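Local coordinates for PA14 domain-containing protein (Clostridium clariflavum, PDB 6QDI), which probably senses plant biomass outside the cell as the tandem PA14, calcium-binding part of a membrane-bound RsgI-like anti-sigma factor, at residues A[28-33]-A[45-50]; A[66-71]-A[114-119]. One frame throughout, in Å; residues are numbered along the deposited sequence.

Contact 1: A[28-33]-A[45-50]; sequences FFWGVN and YSVRWT
Trp30 CG lies anti to its carbonyl carbon (chi1 -69°), whereas Tyr45 CG takes the position between backbone N and carbonyl carbon (chi1 56°); the two rings meet between the sheets of a PA14 beta-sandwich. The pair is an offset edge-to-face stack, with the edge of Tyr45 toward the face of the Trp30 six-membered ring and the planes at 86°. Tyr45 OH comes 3.4 Å from Trp30 CE3, with Tyr45 CE1 beside it. Further along, Trp30 and Trp49 approach tip to tip, CH2 of each 4.0 Å from CH2 of the other, while Trp30 CH2 also reaches Val47 CG2. The planes of Phe28 and the Trp49 six-membered ring are almost parallel but displaced, and contact is limited to the rims, Phe28 CE2 lying 3.7 Å from Trp49 CZ2. Trp49 NE1 is hydrogen-bonded to Asp23 OD2. No direct hydrogen bond joins the segments, whose strand axes stay 12.1 Å apart; the link is by side chains and one water. Around the type II' turn from Trp30 to Asn33, Gly31 O and Asn33 O come to the same water, which donates to both and accepts from Tyr45 OH at 2.7 Å.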
ATOM      1  N   PHE A  28      -1.700   2.146 -18.642  1.00  8.85           N
ATOM      2  CA  PHE A  28      -2.623   2.834 -17.751  1.00  8.41           C
ATOM      3  C   PHE A  28      -2.312   4.300 -17.644  1.00  8.38           C
ATOM      4  O   PHE A  28      -1.152   4.699 -17.531  1.00  8.41           O
ATOM      5  CB  PHE A  28      -2.583   2.226 -16.345  1.00  9.60           C
ATOM      6  CG  PHE A  28      -3.219   0.887 -16.292  1.00  9.70           C
ATOM      7  CD1 PHE A  28      -4.579   0.784 -16.284  1.00 10.72           C
ATOM      8  CD2 PHE A  28      -2.477  -0.279 -16.263  1.00  9.94           C
ATOM      9  CE1 PHE A  28      -5.211  -0.444 -16.251  1.00 11.27           C
ATOM     10  CE2 PHE A  28      -3.107  -1.530 -16.230  1.00 10.71           C
ATOM     11  CZ  PHE A  28      -4.465  -1.602 -16.241  1.00 12.86           C
ATOM     12  N   PHE A  29      -3.366   5.091 -17.663  1.00  8.61           N
ATOM     13  CA  PHE A  29      -3.264   6.487 -17.407  1.00  9.13           C
ATOM     14  C   PHE A  29      -4.413   6.839 -16.475  1.00  8.81           C
ATOM     15  O   PHE A  29      -5.591   6.770 -16.912  1.00 10.36           O
ATOM     16  CB  PHE A  29      -3.334   7.304 -18.703  1.00  9.49           C
ATOM     17  CG  PHE A  29      -3.166   8.762 -18.492  1.00  9.16           C
ATOM     18  CD1 PHE A  29      -4.233   9.567 -17.980  1.00 10.19           C
ATOM     19  CD2 PHE A  29      -1.989   9.405 -18.801  1.00  9.66           C
ATOM     20  CE1 PHE A  29      -4.090  10.913 -17.778  1.00 10.63           C
ATOM     21  CE2 PHE A  29      -1.880  10.754 -18.628  1.00 11.05           C
ATOM     22  CZ  PHE A  29      -2.917  11.490 -18.099  1.00 10.86           C
ATOM     23  N   TRP A  30      -4.109   7.148 -15.215  1.00  8.60           N
ATOM     24  CA  TRP A  30      -5.135   7.302 -14.186  1.00  9.00           C
ATOM     25  C   TRP A  30      -5.436   8.753 -13.838  1.00  9.44           C
ATOM     26  O   TRP A  30      -6.380   9.022 -13.087  1.00 10.41           O
ATOM     27  CB  TRP A  30      -4.737   6.499 -12.946  1.00  8.92           C
ATOM     28  CG  TRP A  30      -4.800   5.045 -13.148  1.00  8.97           C
ATOM     29  CD1 TRP A  30      -5.892   4.301 -13.525  1.00 10.70           C
ATOM     30  CD2 TRP A  30      -3.747   4.099 -12.958  1.00  8.75           C
ATOM     31  NE1 TRP A  30      -5.581   2.978 -13.590  1.00 10.96           N
ATOM     32  CE2 TRP A  30      -4.272   2.822 -13.219  1.00  9.65           C
ATOM     33  CE3 TRP A  30      -2.406   4.213 -12.596  1.00 10.24           C
ATOM     34  CZ2 TRP A  30      -3.508   1.658 -13.109  1.00 10.80           C
ATOM     35  CZ3 TRP A  30      -1.645   3.036 -12.497  1.00 10.70           C
ATOM     36  CH2 TRP A  30      -2.199   1.807 -12.754  1.00 10.84           C
ATOM     37  N   GLY A  31      -4.631   9.708 -14.350  1.00  8.98           N
ATOM     38  CA  GLY A  31      -4.861  11.084 -13.982  1.00 10.37           C
ATOM     39  C   GLY A  31      -4.615  11.210 -12.504  1.00 10.49           C
ATOM     40  O   GLY A  31      -3.740  10.559 -11.943  1.00  9.89           O
ATOM     41  N   VAL A  32      -5.451  12.012 -11.864  1.00 12.74           N
ATOM     42  CA  VAL A  32      -5.358  12.171 -10.409  1.00 12.10           C
ATOM     43  C   VAL A  32      -6.360  11.298  -9.687  1.00 11.08           C
ATOM     44  O   VAL A  32      -6.528  11.453  -8.468  1.00 14.11           O
ATOM     45  CB  VAL A  32      -5.470  13.640  -9.928  1.00 13.97           C
ATOM     46  CG1 VAL A  32      -4.264  14.414 -10.437  1.00 16.37           C
ATOM     47  CG2 VAL A  32      -6.757  14.292 -10.363  1.00 16.05           C
ATOM     48  N   ASN A  33      -7.040  10.394 -10.381  1.00 11.73           N
ATOM     49  CA  ASN A  33      -8.025   9.518  -9.738  1.00 13.35           C
ATOM     50  C   ASN A  33      -7.488   8.145  -9.523  1.00 11.18           C
ATOM     51  O   ASN A  33      -6.464   7.776 -10.044  1.00 13.25           O
ATOM     52  CB  ASN A  33      -9.261   9.441 -10.579  1.00 16.49           C
ATOM     53  CG  ASN A  33     -10.014  10.732 -10.521  1.00 22.15           C
ATOM     54  OD1 ASN A  33     -10.148  11.347  -9.436  1.00 25.67           O
ATOM     55  ND2 ASN A  33     -10.447  11.193 -11.655  1.00 28.51           N
ATOM     56  N   TYR A  45      -0.888   5.248  -4.114  1.00  6.17           N
ATOM     57  CA  TYR A  45      -1.251   3.852  -4.344  1.00  6.00           C
ATOM     58  C   TYR A  45      -0.127   3.175  -5.085  1.00  5.65           C
ATOM     59  O   TYR A  45       0.824   3.819  -5.537  1.00  6.02           O
ATOM     60  CB  TYR A  45      -2.624   3.725  -5.085  1.00  6.37           C
ATOM     61  CG  TYR A  45      -2.683   4.462  -6.396  1.00  6.65           C
ATOM     62  CD1 TYR A  45      -2.188   3.883  -7.548  1.00  6.72           C
ATOM     63  CD2 TYR A  45      -3.225   5.744  -6.489  1.00  7.14           C
ATOM     64  CE1 TYR A  45      -2.226   4.566  -8.784  1.00  7.18           C
ATOM     65  CE2 TYR A  45      -3.263   6.420  -7.701  1.00  7.06           C
ATOM     66  CZ  TYR A  45      -2.751   5.827  -8.828  1.00  7.57           C
ATOM     67  OH  TYR A  45      -2.747   6.477 -10.047  1.00  8.57           O
ATOM     68  N   SER A  46      -0.214   1.854  -5.177  1.00  5.89           N
ATOM     69  CA  SER A  46       0.850   1.107  -5.833  1.00  6.09           C
ATOM     70  C   SER A  46       0.262  -0.185  -6.369  1.00  6.01           C
ATOM     71  O   SER A  46      -0.848  -0.595  -5.975  1.00  6.85           O
ATOM     72  CB  SER A  46       2.039   0.884  -4.874  1.00  6.48           C
ATOM     73  OG  SER A  46       1.629   0.214  -3.674  1.00  6.67           O
ATOM     74  N   VAL A  47       0.970  -0.807  -7.303  1.00  5.99           N
ATOM     75  CA  VAL A  47       0.503  -1.992  -8.002  1.00  6.35           C
ATOM     76  C   VAL A  47       1.661  -2.916  -8.246  1.00  6.59           C
ATOM     77  O   VAL A  47       2.786  -2.476  -8.576  1.00  6.94           O
ATOM     78  CB  VAL A  47      -0.147  -1.618  -9.370  1.00  7.37           C
ATOM     79  CG1 VAL A  47      -0.864  -2.824  -9.941  1.00  8.40           C
ATOM     80  CG2 VAL A  47      -1.099  -0.443  -9.251  1.00  7.14           C
ATOM     81  N   ARG A  48       1.406  -4.227  -8.112  1.00  7.04           N
ATOM     82  CA  ARG A  48       2.338  -5.241  -8.572  1.00  7.58           C
ATOM     83  C   ARG A  48       1.638  -6.106  -9.613  1.00  7.78           C
ATOM     84  O   ARG A  48       0.567  -6.659  -9.359  1.00  9.07           O
ATOM     85  CB  ARG A  48       2.823  -6.148  -7.468  1.00  8.08           C
ATOM     86  CG  ARG A  48       3.797  -7.210  -7.933  1.00  8.70           C
ATOM     87  CD  ARG A  48       4.230  -8.147  -6.833  1.00  9.56           C
ATOM     88  NE  ARG A  48       4.981  -7.465  -5.805  1.00 10.02           N
ATOM     89  CZ  ARG A  48       4.595  -7.295  -4.544  1.00  9.16           C
ATOM     90  NH1 ARG A  48       3.412  -7.650  -4.126  1.00 10.48           N
ATOM     91  NH2 ARG A  48       5.422  -6.643  -3.702  1.00 11.01           N
ATOM     92  N   TRP A  49       2.269  -6.232 -10.777  1.00  7.47           N
ATOM     93  CA  TRP A  49       1.826  -7.172 -11.810  1.00  7.81           C
ATOM     94  C   TRP A  49       2.741  -8.367 -11.869  1.00  8.16           C
ATOM     95  O   TRP A  49       3.977  -8.227 -11.868  1.00  8.32           O
ATOM     96  CB  TRP A  49       1.798  -6.513 -13.197  1.00  8.34           C
ATOM     97  CG  TRP A  49       0.692  -5.537 -13.376  1.00  8.02           C
ATOM     98  CD1 TRP A  49      -0.590  -5.808 -13.694  1.00  8.73           C
ATOM     99  CD2 TRP A  49       0.770  -4.106 -13.272  1.00  7.43           C
ATOM    100  NE1 TRP A  49      -1.319  -4.678 -13.781  1.00  8.82           N
ATOM    101  CE2 TRP A  49      -0.506  -3.606 -13.529  1.00  7.55           C
ATOM    102  CE3 TRP A  49       1.814  -3.197 -12.953  1.00  7.35           C
ATOM    103  CZ2 TRP A  49      -0.782  -2.260 -13.499  1.00  8.04           C
ATOM    104  CZ3 TRP A  49       1.511  -1.835 -12.944  1.00  7.67           C
ATOM    105  CH2 TRP A  49       0.233  -1.402 -13.188  1.00  8.08           C
ATOM    106  N   THR A  50       2.148  -9.569 -11.931  1.00  8.40           N
ATOM    107  CA  THR A  50       2.897 -10.794 -12.021  1.00  9.09           C
ATOM    108  C   THR A  50       2.273 -11.744 -13.056  1.00  8.56           C
ATOM    109  O   THR A  50       1.048 -11.802 -13.244  1.00  9.28           O
ATOM    110  CB  THR A  50       2.995 -11.533 -10.662  1.00  9.41           C
ATOM    111  OG1 THR A  50       1.695 -11.674 -10.113  1.00 11.69           O
ATOM    112  CG2 THR A  50       3.891 -10.766  -9.693  1.00 10.83           C
TER
HETATM  113  O   HOH W   1      -3.985   8.844  -9.865  1.00 14.16           O

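Contact 2: A[66-71]-A[114-119]; sequences SRDNGV and TGNGFV. With CA (calcium ion), chain D; EDO (1,2-ethanediol), chain C.
The Phe118 ring carries Asp68 CB over the centre of one face, a CH-pi contact of 3.5 Å from CB to the ring centroid, while backbone Ser66 C lies at its edge. Asp68 and Phe118 form an antiparallel hydrogen-bonded pair: Asp68 N gives to Phe118 O at 2.9 Å, and Phe118 N to Asp68 O at 3.1 Å. Asp68 CG is anti to the backbone N (chi1 176°), and from it OD1 binds calcium at 2.3 Å, while Asp68 OD2 lies 2.7 Å from O1 of an ethanediol, probably from the crystallisation liquor. Asn69, entered through a cis peptide bond, binds the calcium through OD1 at 2.5 Å; backbone Thr114 O and Asn116 O come from the other segment, and Asn112 completes the protein ligands. Both ethanediol hydroxyls also bind the metal, and Asn69 ND2 donates to ethanediol O2 at 2.9 Å. Arg67 NH2 bonds Asn69 O from above the carbonyl plane, and its guanidinium also forms salt bridges with Glu92 and Asp85. Strand 117-125 runs between strands 59-68 and 27-31, and at Asn69 and Gly70 a classic beta bulge faces Phe111 of strand 104-113.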
ATOM      1  N   SER A  66       7.207   4.098 -19.550  1.00  8.05           N
ATOM      2  CA  SER A  66       6.795   5.472 -19.230  0.69  8.51           C
ATOM      3  C   SER A  66       6.136   5.403 -17.865  1.00  7.38           C
ATOM      4  O   SER A  66       5.275   4.534 -17.660  1.00  8.81           O
ATOM      5  CB  SER A  66       5.796   5.968 -20.290  0.69  9.68           C
ATOM      6  OG  SER A  66       6.305   5.839 -21.599  0.69 15.26           O
ATOM      7  N   ARG A  67       6.532   6.283 -16.935  1.00  6.82           N
ATOM      8  CA  ARG A  67       6.111   6.113 -15.551  1.00  7.03           C
ATOM      9  C   ARG A  67       5.898   7.454 -14.858  1.00  6.74           C
ATOM     10  O   ARG A  67       6.690   8.397 -14.996  1.00  7.16           O
ATOM     11  CB  ARG A  67       7.152   5.319 -14.757  1.00  7.66           C
ATOM     12  CG  ARG A  67       8.508   6.027 -14.630  1.00  8.15           C
ATOM     13  CD  ARG A  67       9.579   5.250 -13.939  1.00  8.48           C
ATOM     14  NE  ARG A  67      10.791   6.025 -13.787  1.00  9.20           N
ATOM     15  CZ  ARG A  67      11.081   6.818 -12.776  1.00  8.89           C
ATOM     16  NH1 ARG A  67      12.261   7.421 -12.749  1.00 11.43           N
ATOM     17  NH2 ARG A  67      10.219   6.988 -11.769  1.00  9.24           N
ATOM     18  N   ASP A  68       4.900   7.443 -13.981  1.00  6.36           N
ATOM     19  CA  ASP A  68       4.705   8.514 -12.988  1.00  6.05           C
ATOM     20  C   ASP A  68       3.995   7.784 -11.861  1.00  6.02           C
ATOM     21  O   ASP A  68       2.813   7.510 -12.020  1.00  6.50           O
ATOM     22  CB  ASP A  68       3.913   9.651 -13.585  1.00  6.76           C
ATOM     23  CG  ASP A  68       3.615  10.724 -12.601  1.00  7.09           C
ATOM     24  OD1 ASP A  68       3.814  10.503 -11.376  1.00  7.57           O
ATOM     25  OD2 ASP A  68       3.138  11.826 -13.036  1.00  8.02           O
ATOM     26  N   ASN A  69       4.642   7.358 -10.761  1.00  6.28           N
ATOM     27  CA  ASN A  69       6.010   7.639 -10.384  1.00  6.03           C
ATOM     28  C   ASN A  69       6.941   6.431 -10.558  1.00  6.40           C
ATOM     29  O   ASN A  69       7.426   6.214 -11.671  1.00  8.83           O
ATOM     30  CB  ASN A  69       6.048   8.194  -8.946  1.00  6.49           C
ATOM     31  CG  ASN A  69       5.419   9.564  -8.876  1.00  7.04           C
ATOM     32  OD1 ASN A  69       4.250   9.708  -8.494  1.00  6.86           O
ATOM     33  ND2 ASN A  69       6.149  10.560  -9.370  1.00  8.87           N
ATOM     34  N   GLY A  70       7.211   5.662  -9.523  1.00  6.60           N
ATOM     35  CA  GLY A  70       8.294   4.684  -9.596  1.00  6.55           C
ATOM     36  C   GLY A  70       7.907   3.375 -10.254  1.00  6.51           C
ATOM     37  O   GLY A  70       6.757   2.946 -10.195  1.00  6.71           O
ATOM     38  N   VAL A  71       8.905   2.718 -10.860  1.00  6.45           N
ATOM     39  CA  VAL A  71       8.755   1.381 -11.429  0.50  6.12           C
ATOM     40  C   VAL A  71       9.980   0.540 -11.168  1.00  6.93           C
ATOM     41  O   VAL A  71      11.122   1.048 -11.221  1.00  8.17           O
ATOM     42  CB  VAL A  71       8.474   1.437 -12.950  0.50  5.30           C
ATOM     43  CG1 VAL A  71       8.746   0.113 -13.683  0.50  5.32           C
ATOM     44  CG2 VAL A  71       7.081   1.974 -13.219  0.50  3.91           C
ATOM     45  N   THR A 114       1.310  11.032  -5.213  1.00  6.71           N
ATOM     46  CA  THR A 114       0.595  12.295  -5.522  1.00  7.80           C
ATOM     47  C   THR A 114       0.580  12.609  -7.009  1.00  8.08           C
ATOM     48  O   THR A 114       1.425  12.158  -7.802  1.00  8.28           O
ATOM     49  CB  THR A 114       1.083  13.533  -4.747  1.00  8.34           C
ATOM     50  OG1 THR A 114       2.307  14.057  -5.278  1.00  9.12           O
ATOM     51  CG2 THR A 114       1.207  13.238  -3.269  1.00  9.12           C
ATOM     52  N   GLY A 115      -0.398  13.413  -7.388  1.00  9.08           N
ATOM     53  CA  GLY A 115      -0.512  13.895  -8.748  1.00  8.82           C
ATOM     54  C   GLY A 115      -0.919  12.813  -9.715  1.00  8.22           C
ATOM     55  O   GLY A 115      -1.528  11.803  -9.359  1.00  8.51           O
ATOM     56  N   ASN A 116      -0.599  13.059 -10.971  1.00  8.06           N
ATOM     57  CA  ASN A 116      -0.894  12.133 -12.037  1.00  7.61           C
ATOM     58  C   ASN A 116      -0.244  10.776 -11.736  1.00  6.99           C
ATOM     59  O   ASN A 116       0.835  10.700 -11.141  1.00  7.34           O
ATOM     60  CB  ASN A 116      -0.319  12.669 -13.357  1.00  8.42           C
ATOM     61  CG  ASN A 116      -1.018  12.115 -14.608  1.00  9.40           C
ATOM     62  OD1 ASN A 116      -1.879  11.228 -14.553  1.00 10.65           O
ATOM     63  ND2 ASN A 116      -0.603  12.640 -15.760  1.00 10.40           N
ATOM     64  N   GLY A 117      -0.881   9.720 -12.227  1.00  7.29           N
ATOM     65  CA  GLY A 117      -0.349   8.376 -12.193  1.00  7.34           C
ATOM     66  C   GLY A 117      -0.510   7.738 -13.562  1.00  6.64           C
ATOM     67  O   GLY A 117      -1.590   7.761 -14.113  1.00  7.82           O
ATOM     68  N   PHE A 118       0.589   7.181 -14.092  1.00  6.53           N
ATOM     69  CA  PHE A 118       0.535   6.453 -15.343  1.00  6.90           C
ATOM     70  C   PHE A 118       1.687   5.450 -15.394  1.00  6.88           C
ATOM     71  O   PHE A 118       2.737   5.671 -14.792  1.00  7.04           O
ATOM     72  CB  PHE A 118       0.504   7.376 -16.572  1.00  6.95           C
ATOM     73  CG  PHE A 118       1.607   8.390 -16.666  1.00  7.12           C
ATOM     74  CD1 PHE A 118       2.885   8.026 -17.078  1.00  7.58           C
ATOM     75  CD2 PHE A 118       1.331   9.733 -16.464  1.00  7.64           C
ATOM     76  CE1 PHE A 118       3.891   8.981 -17.226  1.00  8.06           C
ATOM     77  CE2 PHE A 118       2.326  10.694 -16.646  1.00  7.96           C
ATOM     78  CZ  PHE A 118       3.591  10.322 -17.005  1.00  8.32           C
ATOM     79  N   VAL A 119       1.494   4.394 -16.182  1.00  7.07           N
ATOM     80  CA  VAL A 119       2.526   3.416 -16.407  1.00  7.41           C
ATOM     81  C   VAL A 119       2.186   2.665 -17.692  1.00  8.04           C
ATOM     82  O   VAL A 119       1.056   2.180 -17.877  1.00  9.71           O
ATOM     83  CB  VAL A 119       2.728   2.487 -15.204  1.00  7.94           C
ATOM     84  CG1 VAL A 119       1.497   1.726 -14.777  1.00  9.04           C
ATOM     85  CG2 VAL A 119       3.876   1.526 -15.450  1.00  8.77           C
TER
HETATM   86 CA    CA D 403       2.525  11.105  -9.537  1.00  6.90          CA
HETATM   87  C1  EDO C 402       3.591  14.083 -10.569  1.00 12.60           C
HETATM   88  O1  EDO C 402       2.484  13.202 -10.856  1.00  8.86           O
HETATM   89  C2  EDO C 402       3.898  14.036  -9.060  1.00 14.08           C
HETATM   90  O2  EDO C 402       4.243  12.704  -8.793  1.00 10.62           O

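In the fold
Contact 1 closes before contact 2 opens along the chain, and both lie in the first PA14 domain, their centres about 8 Å apart. They share a sheet: strand 27-31 of contact 1 pairs with strand 117-125 of contact 2, Trp30 N lying 2.8 Å from Gly117 O and Phe28 N 2.9 Å from Val119 O, both probable hydrogen bonds. Contact 2 thus joins two strands within this sheet, though the end of 66-71 passes into the other, whereas contact 1 crosses the sandwich to strand 44-53. Asn112, on strand 104-113 of that second sheet, touches Tyr45 and binds the calcium of contact 2, linking the two contacts in a calcium-binding domain of a probable sugar-binding sensor.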